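Side-chain contacts in nicotinamide-nucleotide adenylyltransferase NadR family / Ribosylnicotinamide kinase (Lactococcus lactis subsp. cremoris, PDB 6GYE), which probably phosphorylates nicotinamide riboside and adenylylates nicotinamide mononucleotide, two steps on the route to NAD+: residues 186-191 against 321-326; 264-269 against 332-337; 276-279 against 284-287. One frame throughout, in Å; residues are numbered along the deposited sequence. Where two conformers were deposited one is given.

Interaction 1 of 3, residues 186-191 against 321-326; sequences MGSAST and HEFHEE. With SO4 (sulfate ion), chain F.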
loop_
_atom_site.group_PDB
_atom_site.type_symbol
_atom_site.label_atom_id
_atom_site.label_comp_id
_atom_site.label_asym_id
_atom_site.label_seq_id
_atom_site.Cartn_x
_atom_site.Cartn_y
_atom_site.Cartn_z
ATOM N N MET A 186 13.699 4.165 15.512
ATOM C CA MET A 186 13.621 5.450 16.200
ATOM C C MET A 186 14.658 5.507 17.320
ATOM O O MET A 186 14.925 4.501 17.987
ATOM C CB MET A 186 12.207 5.683 16.784
ATOM C CG MET A 186 11.064 5.646 15.757
ATOM S SD MET A 186 9.474 6.099 16.516
ATOM C CE MET A 186 8.353 5.879 15.123
ATOM N N GLY A 187 15.233 6.680 17.534
ATOM C CA GLY A 187 16.233 6.835 18.574
ATOM C C GLY A 187 16.921 8.174 18.461
ATOM O O GLY A 187 16.778 8.897 17.469
ATOM N N SER A 188 17.680 8.498 19.506
ATOM C CA SER A 188 18.464 9.729 19.531
ATOM C C SER A 188 19.558 9.679 18.468
ATOM O O SER A 188 19.862 8.633 17.894
ATOM C CB SER A 188 19.127 9.927 20.892
ATOM O OG SER A 188 18.222 9.707 21.959
ATOM N N ALA A 189 20.183 10.826 18.238
ATOM C CA ALA A 189 21.334 10.875 17.349
ATOM C C ALA A 189 22.538 10.172 17.973
ATOM O O ALA A 189 22.719 10.169 19.197
ATOM C CB ALA A 189 21.690 12.319 17.027
ATOM N N SER A 190 23.352 9.554 17.110
ATOM C CA SER A 190 24.613 8.902 17.489
ATOM C C SER A 190 24.389 7.692 18.389
ATOM O O SER A 190 25.180 7.435 19.296
ATOM C CB SER A 190 25.579 9.876 18.175
ATOM O OG SER A 190 25.824 11.027 17.388
ATOM N N THR A 191 23.309 6.944 18.159
ATOM C CA THR A 191 23.092 5.704 18.897
ATOM C C THR A 191 23.183 4.474 18.004
ATOM O O THR A 191 22.888 3.367 18.467
ATOM C CB THR A 191 21.748 5.719 19.639
ATOM O OG1 THR A 191 20.681 6.039 18.737
ATOM C CG2 THR A 191 21.776 6.761 20.739
ATOM N N HIS A 321 18.284 10.892 27.530
ATOM C CA HIS A 321 17.149 10.453 28.336
ATOM C C HIS A 321 15.972 11.403 28.198
ATOM O O HIS A 321 14.816 10.967 28.242
ATOM C CB HIS A 321 17.570 10.307 29.798
ATOM C CG HIS A 321 18.604 9.248 30.013
ATOM N ND1 HIS A 321 19.931 9.426 29.679
ATOM C CD2 HIS A 321 18.504 7.987 30.496
ATOM C CE1 HIS A 321 20.605 8.326 29.963
ATOM N NE2 HIS A 321 19.764 7.439 30.462
ATOM N N GLU A 322 16.246 12.694 28.012
ATOM C CA GLU A 322 15.194 13.653 27.698
ATOM C C GLU A 322 14.480 13.270 26.397
ATOM O O GLU A 322 13.245 13.211 26.344
ATOM C CB GLU A 322 15.817 15.050 27.613
ATOM C CG GLU A 322 14.976 16.218 28.113
ATOM C CD GLU A 322 15.801 17.502 28.256
ATOM O OE1 GLU A 322 15.594 18.453 27.469
ATOM O OE2 GLU A 322 16.686 17.546 29.137
ATOM N N PHE A 323 15.246 12.984 25.337
ATOM C CA PHE A 323 14.640 12.566 24.072
ATOM C C PHE A 323 13.840 11.278 24.235
ATOM O O PHE A 323 12.748 11.134 23.673
ATOM C CB PHE A 323 15.722 12.376 23.009
ATOM C CG PHE A 323 15.214 11.822 21.711
ATOM C CD1 PHE A 323 15.066 10.452 21.527
ATOM C CD2 PHE A 323 14.895 12.671 20.665
ATOM C CE1 PHE A 323 14.593 9.936 20.322
ATOM C CE2 PHE A 323 14.425 12.173 19.461
ATOM C CZ PHE A 323 14.271 10.799 19.287
ATOM N N HIS A 324 14.396 10.305 24.947
ATOM C CA HIS A 324 13.741 9.009 25.047
ATOM C C HIS A 324 12.421 9.101 25.807
ATOM O O HIS A 324 11.409 8.540 25.364
ATOM C CB HIS A 324 14.682 8.008 25.702
ATOM C CG HIS A 324 14.104 6.639 25.813
ATOM N ND1 HIS A 324 14.124 5.741 24.768
ATOM C CD2 HIS A 324 13.501 6.005 26.846
ATOM C CE1 HIS A 324 13.547 4.616 25.151
ATOM N NE2 HIS A 324 13.160 4.751 26.407
ATOM N N GLU A 325 12.397 9.827 26.932
ATOM C CA GLU A 325 11.146 9.982 27.671
ATOM C C GLU A 325 10.091 10.673 26.823
ATOM O O GLU A 325 8.917 10.292 26.851
ATOM C CB GLU A 325 11.361 10.763 28.973
ATOM C CG GLU A 325 12.336 10.136 29.973
ATOM C CD GLU A 325 12.032 8.675 30.311
ATOM O OE1 GLU A 325 10.853 8.256 30.250
ATOM O OE2 GLU A 325 12.986 7.937 30.638
ATOM N N GLU A 326 10.481 11.695 26.065
ATOM C CA GLU A 326 9.490 12.389 25.255
ATOM C C GLU A 326 9.009 11.501 24.116
ATOM O O GLU A 326 7.817 11.503 23.778
ATOM C CB GLU A 326 10.065 13.702 24.727
ATOM C CG GLU A 326 9.122 14.463 23.808
ATOM C CD GLU A 326 7.847 14.928 24.504
ATOM O OE1 GLU A 326 7.794 14.941 25.758
ATOM O OE2 GLU A 326 6.888 15.286 23.785
HETATM S S SO4 F . 22.868 7.322 14.359
HETATM O O1 SO4 F . 24.211 6.744 14.481
HETATM O O2 SO4 F . 22.918 8.778 14.346
HETATM O O3 SO4 F . 22.231 6.940 13.106
HETATM O O4 SO4 F . 22.109 6.861 15.513
#
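Phe323, on helix 320-333, lays its ring against Gly187 and Ser188, where strand 181-187 runs into a loop whose sequence and shape fit the P-loop (Walker A) of a P-loop NTPase. His321 O and Glu322 O accept from Glu325 N and Glu326 N within the helix. Phe323, its CG anti to the backbone N (chi1 174°), brings the ring against the loop. Ser188 CA sits over one face of it in a CH-pi contact, 4.2 Å from the centroid and offset toward the rim. Ser188 OG closes on CD1 of Phe323 at 3.3 Å, while Phe323 CE1 lies 3.5 Å from Gly187 C, beside the peptide joining Gly187 to Ser188. Tyr268 and Val267 of helix 262-272 also pack on the ring. Further along, Glu326 turns to Arg329 and Gln330 of its own helix. Beyond Ser188 the loop holds a sulfate, probably from the crystallisation liquor, consistent with a phosphate site: Ser190 N and Thr191 N each donate to it, and Gly192 N, Lys193 N and Thr194 OG1 also bond it. Thr191 OG1 folds back to Ser188 O at 2.8 Å, meeting that oxygen from above the carbonyl plane.

Interaction 2 of 3, residues 264-269 against 332-337; sequences VTRVYA and AEFGLL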
loop_
_atom_site.group_PDB
_atom_site.type_symbol
_atom_site.label_atom_id
_atom_site.label_comp_id
_atom_site.label_asym_id
_atom_site.label_seq_id
_atom_site.Cartn_x
_atom_site.Cartn_y
_atom_site.Cartn_z
ATOM N N VAL A 264 9.636 11.053 15.307
ATOM C CA VAL A 264 10.988 11.406 15.731
ATOM C C VAL A 264 11.223 12.904 15.565
ATOM O O VAL A 264 11.700 13.579 16.485
ATOM C CB VAL A 264 12.028 10.573 14.960
ATOM C CG1 VAL A 264 13.437 11.134 15.166
ATOM C CG2 VAL A 264 11.954 9.127 15.408
ATOM N N THR A 265 10.878 13.453 14.396
ATOM C CA THR A 265 11.034 14.896 14.207
ATOM C C THR A 265 10.167 15.672 15.186
ATOM O O THR A 265 10.569 16.741 15.653
ATOM C CB THR A 265 10.674 15.298 12.780
ATOM O OG1 THR A 265 11.469 14.544 11.869
ATOM C CG2 THR A 265 10.939 16.826 12.533
ATOM N N ARG A 266 8.987 15.135 15.525
ATOM C CA ARG A 266 8.105 15.816 16.463
ATOM C C ARG A 266 8.682 15.829 17.869
ATOM O O ARG A 266 8.399 16.744 18.648
ATOM C CB ARG A 266 6.718 15.163 16.452
ATOM C CG ARG A 266 5.641 15.983 17.159
ATOM C CD ARG A 266 4.257 15.321 17.057
ATOM N NE ARG A 266 3.211 16.091 17.741
ATOM C CZ ARG A 266 2.780 15.843 18.973
ATOM N NH1 ARG A 266 3.295 14.840 19.662
ATOM N NH2 ARG A 266 1.824 16.586 19.513
ATOM N N VAL A 267 9.479 14.829 18.220
ATOM C CA VAL A 267 10.136 14.859 19.515
ATOM C C VAL A 267 11.156 15.990 19.562
ATOM O O VAL A 267 11.179 16.783 20.511
ATOM C CB VAL A 267 10.775 13.496 19.826
ATOM C CG1 VAL A 267 11.625 13.601 21.075
ATOM C CG2 VAL A 267 9.691 12.412 19.985
ATOM N N TYR A 268 12.001 16.101 18.526
ATOM C CA TYR A 268 12.967 17.197 18.503
ATOM C C TYR A 268 12.270 18.549 18.528
ATOM O O TYR A 268 12.663 19.441 19.293
ATOM C CB TYR A 268 13.882 17.093 17.287
ATOM C CG TYR A 268 14.912 15.999 17.402
ATOM C CD1 TYR A 268 15.815 15.979 18.463
ATOM C CD2 TYR A 268 14.982 14.978 16.454
ATOM C CE1 TYR A 268 16.756 14.965 18.584
ATOM C CE2 TYR A 268 15.938 13.967 16.555
ATOM C CZ TYR A 268 16.815 13.962 17.623
ATOM O OH TYR A 268 17.756 12.960 17.729
ATOM N N ALA A 269 11.218 18.710 17.717
ATOM C CA ALA A 269 10.498 19.979 17.691
ATOM C C ALA A 269 9.949 20.329 19.069
ATOM O O ALA A 269 10.084 21.474 19.523
ATOM C CB ALA A 269 9.364 19.932 16.665
ATOM N N ALA A 332 3.021 6.783 23.113
ATOM C CA ALA A 332 1.769 6.547 23.815
ATOM C C ALA A 332 0.677 7.472 23.290
ATOM O O ALA A 332 -0.453 7.034 23.047
ATOM C CB ALA A 332 1.961 6.729 25.320
ATOM N N GLU A 333 1.003 8.751 23.090
ATOM C CA GLU A 333 0.017 9.712 22.602
ATOM C C GLU A 333 -0.663 9.236 21.318
ATOM O O GLU A 333 -1.870 9.421 21.146
ATOM C CB GLU A 333 0.683 11.077 22.390
ATOM C CG GLU A 333 -0.225 12.121 21.755
ATOM C CD GLU A 333 0.423 13.488 21.634
ATOM O OE1 GLU A 333 -0.298 14.463 21.326
ATOM O OE2 GLU A 333 1.647 13.597 21.871
ATOM N N PHE A 334 0.076 8.588 20.421
ATOM C CA PHE A 334 -0.490 8.125 19.159
ATOM C C PHE A 334 -0.889 6.652 19.199
ATOM O O PHE A 334 -1.152 6.068 18.146
ATOM C CB PHE A 334 0.492 8.387 18.008
ATOM C CG PHE A 334 0.733 9.853 17.747
ATOM C CD1 PHE A 334 -0.230 10.631 17.112
ATOM C CD2 PHE A 334 1.893 10.465 18.182
ATOM C CE1 PHE A 334 -0.034 11.990 16.895
ATOM C CE2 PHE A 334 2.099 11.827 17.972
ATOM C CZ PHE A 334 1.130 12.592 17.325
ATOM N N GLY A 335 -0.930 6.045 20.383
ATOM C CA GLY A 335 -1.432 4.680 20.544
ATOM C C GLY A 335 -0.649 3.594 19.832
ATOM O O GLY A 335 -1.246 2.650 19.300
ATOM N N LEU A 336 0.676 3.683 19.839
ATOM C CA LEU A 336 1.528 2.777 19.082
ATOM C C LEU A 336 2.247 1.753 19.953
ATOM O O LEU A 336 3.063 0.981 19.439
ATOM C CB LEU A 336 2.554 3.590 18.295
ATOM C CG LEU A 336 1.964 4.590 17.303
ATOM C CD1 LEU A 336 3.040 5.538 16.827
ATOM C CD2 LEU A 336 1.354 3.857 16.135
ATOM N N LEU A 337 1.967 1.717 21.254
ATOM C CA LEU A 337 2.844 0.983 22.163
ATOM C C LEU A 337 2.890 -0.508 21.860
ATOM O O LEU A 337 3.891 -1.165 22.167
ATOM C CB LEU A 337 2.410 1.218 23.608
ATOM C CG LEU A 337 2.667 2.656 24.052
ATOM C CD1 LEU A 337 2.325 2.831 25.492
ATOM C CD2 LEU A 337 4.133 3.013 23.801
#
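Phe334 CZ lies over one face of the Arg266 guanidinium, 3.8 Å above the guanidinium plane and offset toward the guanidinium's rim, and Glu333 OE2 comes to its edge. The ring and guanidinium planes are 81° apart, far from a parallel stack; Phe334 CE2 lies 3.7 Å from Arg266 NH1. At the edge, Arg266 NH1 donates to Glu333 OE2 in a salt bridge of 3.0 Å with an N-H...O angle of 149°. This bond is not coplanar with either group: the donor reaches OE2 from above the carboxylate plane, and the acid oxygen is tilted a little from the guanidinium plane. Both chains are extended and cross at about a right angle. Glu333 ends helix 320-333 and Phe334 is the first residue beyond it; a Schellman motif closes the helix, with Gly335, of positive phi, as the C-prime residue: Leu336 N bonds to Leu331 O and Gly335 N to Ala332 O. The contact thus ties that helix end to the middle of helix 262-272 within the P-loop NTPase-type domain. Arg266 is shared more widely, since NH2 makes a salt bridge to Glu282 and NH1 a weak hydrogen bond to Gln330. Two carboxylates, of Glu333 and Glu282, restrain the guanidinium and probably favour its positive charge. Phe334 also touches Ile289 of helix 275-290 and Ile263.

Interaction 3 of 3, residues 276-279 against 284-287; sequences EDFE and LFRK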
loop_
_atom_site.group_PDB
_atom_site.type_symbol
_atom_site.label_atom_id
_atom_site.label_comp_id
_atom_site.label_asym_id
_atom_site.label_seq_id
_atom_site.Cartn_x
_atom_site.Cartn_y
_atom_site.Cartn_z
ATOM N N GLU A 276 5.184 28.406 20.520
ATOM C CA GLU A 276 4.389 28.946 19.426
ATOM C C GLU A 276 4.750 28.279 18.114
ATOM O O GLU A 276 3.869 27.922 17.326
ATOM C CB GLU A 276 4.613 30.450 19.304
ATOM C CG GLU A 276 4.697 31.179 20.620
ATOM C CD GLU A 276 6.087 31.074 21.238
ATOM O OE1 GLU A 276 6.219 30.437 22.307
ATOM O OE2 GLU A 276 7.047 31.611 20.636
ATOM N N ASP A 277 6.046 28.097 17.866
ATOM C CA ASP A 277 6.482 27.514 16.603
ATOM C C ASP A 277 6.106 26.049 16.529
ATOM O O ASP A 277 5.730 25.553 15.462
ATOM C CB ASP A 277 7.984 27.693 16.430
ATOM C CG ASP A 277 8.384 29.146 16.335
ATOM O OD1 ASP A 277 7.491 30.017 16.150
ATOM O OD2 ASP A 277 9.593 29.413 16.468
ATOM N N PHE A 278 6.199 25.343 17.652
ATOM C CA PHE A 278 5.741 23.964 17.672
ATOM C C PHE A 278 4.257 23.896 17.356
ATOM O O PHE A 278 3.833 23.149 16.466
ATOM C CB PHE A 278 6.044 23.321 19.025
ATOM C CG PHE A 278 5.601 21.894 19.117
ATOM C CD1 PHE A 278 6.365 20.887 18.547
ATOM C CD2 PHE A 278 4.422 21.556 19.764
ATOM C CE1 PHE A 278 5.962 19.573 18.613
ATOM C CE2 PHE A 278 4.015 20.240 19.841
ATOM C CZ PHE A 278 4.782 19.247 19.265
ATOM N N GLU A 279 3.452 24.704 18.049
ATOM C CA GLU A 279 2.013 24.668 17.814
ATOM C C GLU A 279 1.680 25.014 16.373
ATOM O O GLU A 279 0.691 24.523 15.826
ATOM C CB GLU A 279 1.284 25.597 18.784
ATOM C CG GLU A 279 1.013 24.948 20.132
ATOM C CD GLU A 279 0.259 23.613 20.004
ATOM O OE1 GLU A 279 -0.779 23.571 19.300
ATOM O OE2 GLU A 279 0.707 22.601 20.598
ATOM N N LEU A 284 0.667 20.042 10.382
ATOM C CA LEU A 284 1.473 19.252 9.458
ATOM C C LEU A 284 1.971 17.962 10.117
ATOM O O LEU A 284 2.049 16.914 9.459
ATOM C CB LEU A 284 2.639 20.085 8.927
ATOM C CG LEU A 284 3.637 19.351 8.028
ATOM C CD1 LEU A 284 2.979 18.792 6.765
ATOM C CD2 LEU A 284 4.812 20.243 7.682
ATOM N N PHE A 285 2.317 18.010 11.407
ATOM C CA PHE A 285 2.679 16.776 12.105
ATOM C C PHE A 285 1.531 15.778 12.069
ATOM O O PHE A 285 1.719 14.616 11.695
ATOM C CB PHE A 285 3.068 17.059 13.560
ATOM C CG PHE A 285 4.499 17.472 13.754
ATOM C CD1 PHE A 285 5.535 16.646 13.353
ATOM C CD2 PHE A 285 4.803 18.675 14.369
ATOM C CE1 PHE A 285 6.853 17.022 13.539
ATOM C CE2 PHE A 285 6.110 19.055 14.564
ATOM C CZ PHE A 285 7.141 18.232 14.147
ATOM N N ARG A 286 0.330 16.227 12.464
ATOM C CA ARG A 286 -0.823 15.338 12.568
ATOM C C ARG A 286 -1.169 14.733 11.214
ATOM O O ARG A 286 -1.363 13.517 11.094
ATOM C CB ARG A 286 -2.029 16.092 13.148
ATOM C CG ARG A 286 -1.827 16.641 14.560
ATOM C CD ARG A 286 -3.148 16.950 15.276
ATOM N NE ARG A 286 -4.008 17.860 14.522
ATOM C CZ ARG A 286 -3.937 19.183 14.593
ATOM N NH1 ARG A 286 -3.043 19.757 15.386
ATOM N NH2 ARG A 286 -4.754 19.930 13.864
ATOM N N LYS A 287 -1.269 15.573 10.185
ATOM C CA LYS A 287 -1.477 15.073 8.829
ATOM C C LYS A 287 -0.441 14.004 8.467
ATOM O O LYS A 287 -0.792 12.883 8.080
ATOM C CB LYS A 287 -1.419 16.253 7.851
ATOM C CG LYS A 287 -2.106 16.080 6.508
ATOM C CD LYS A 287 -1.200 15.396 5.497
ATOM C CE LYS A 287 -1.945 15.048 4.208
ATOM N NZ LYS A 287 -1.087 14.326 3.208
#
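Phe278 carries its CG anti to the backbone N (chi1 -180°), whereas in Phe285 the CG lies anti to the carbonyl carbon (chi1 -84°), and these different torsions bring the rings together along one side of helix 275-290. They lie seven positions apart, about two turns of helix, so both side chains leave the same face although their CA atoms stand 9.6 Å apart. The rings converge at their outer atoms, with Phe278 CE1 4.1 Å from Phe285 CE2. Their centroids are 5.9 Å apart and the planes inclined at 36°, an oblique pairing that is neither a stack nor an edge-to-face contact. The interaction is apolar and light, and both residues are buried. Further along the second segment, Lys287 NZ makes a salt bridge to Asp291, which belongs to the nicotinamide riboside pocket. The pair forms part of a helix-to-helix interface: Phe278 packs on Arg266, Ala269 and Lys270 of helix 262-272, Phe285 rests on Arg266 of the same helix, and Ile236 of helix 229-247 closes in on Phe285 and Leu284.

The three contacts run from the probable phosphate-binding loop across helix 262-272 to helix 275-290. Interactions 1 and 2 share helix 320-333, and their centres are about 11 Å apart; Phe323 CD2 of the first comes within 3.4 Å of Val267 CG1 of the second. Interaction 3 lies about 12 Å from interaction 2, centre to centre, and joins it where Phe285 CE1 touches Arg266 CA at 3.4 Å. Interactions 1 and 3 do not touch, their nearest atoms being about 6 Å apart, and helix 262-272 bridges them. Interaction 1 includes part of the sulfate-binding loop, whereas the side chains of Phe334 and Phe285 are each about 12 Å from the bound nicotinamide riboside.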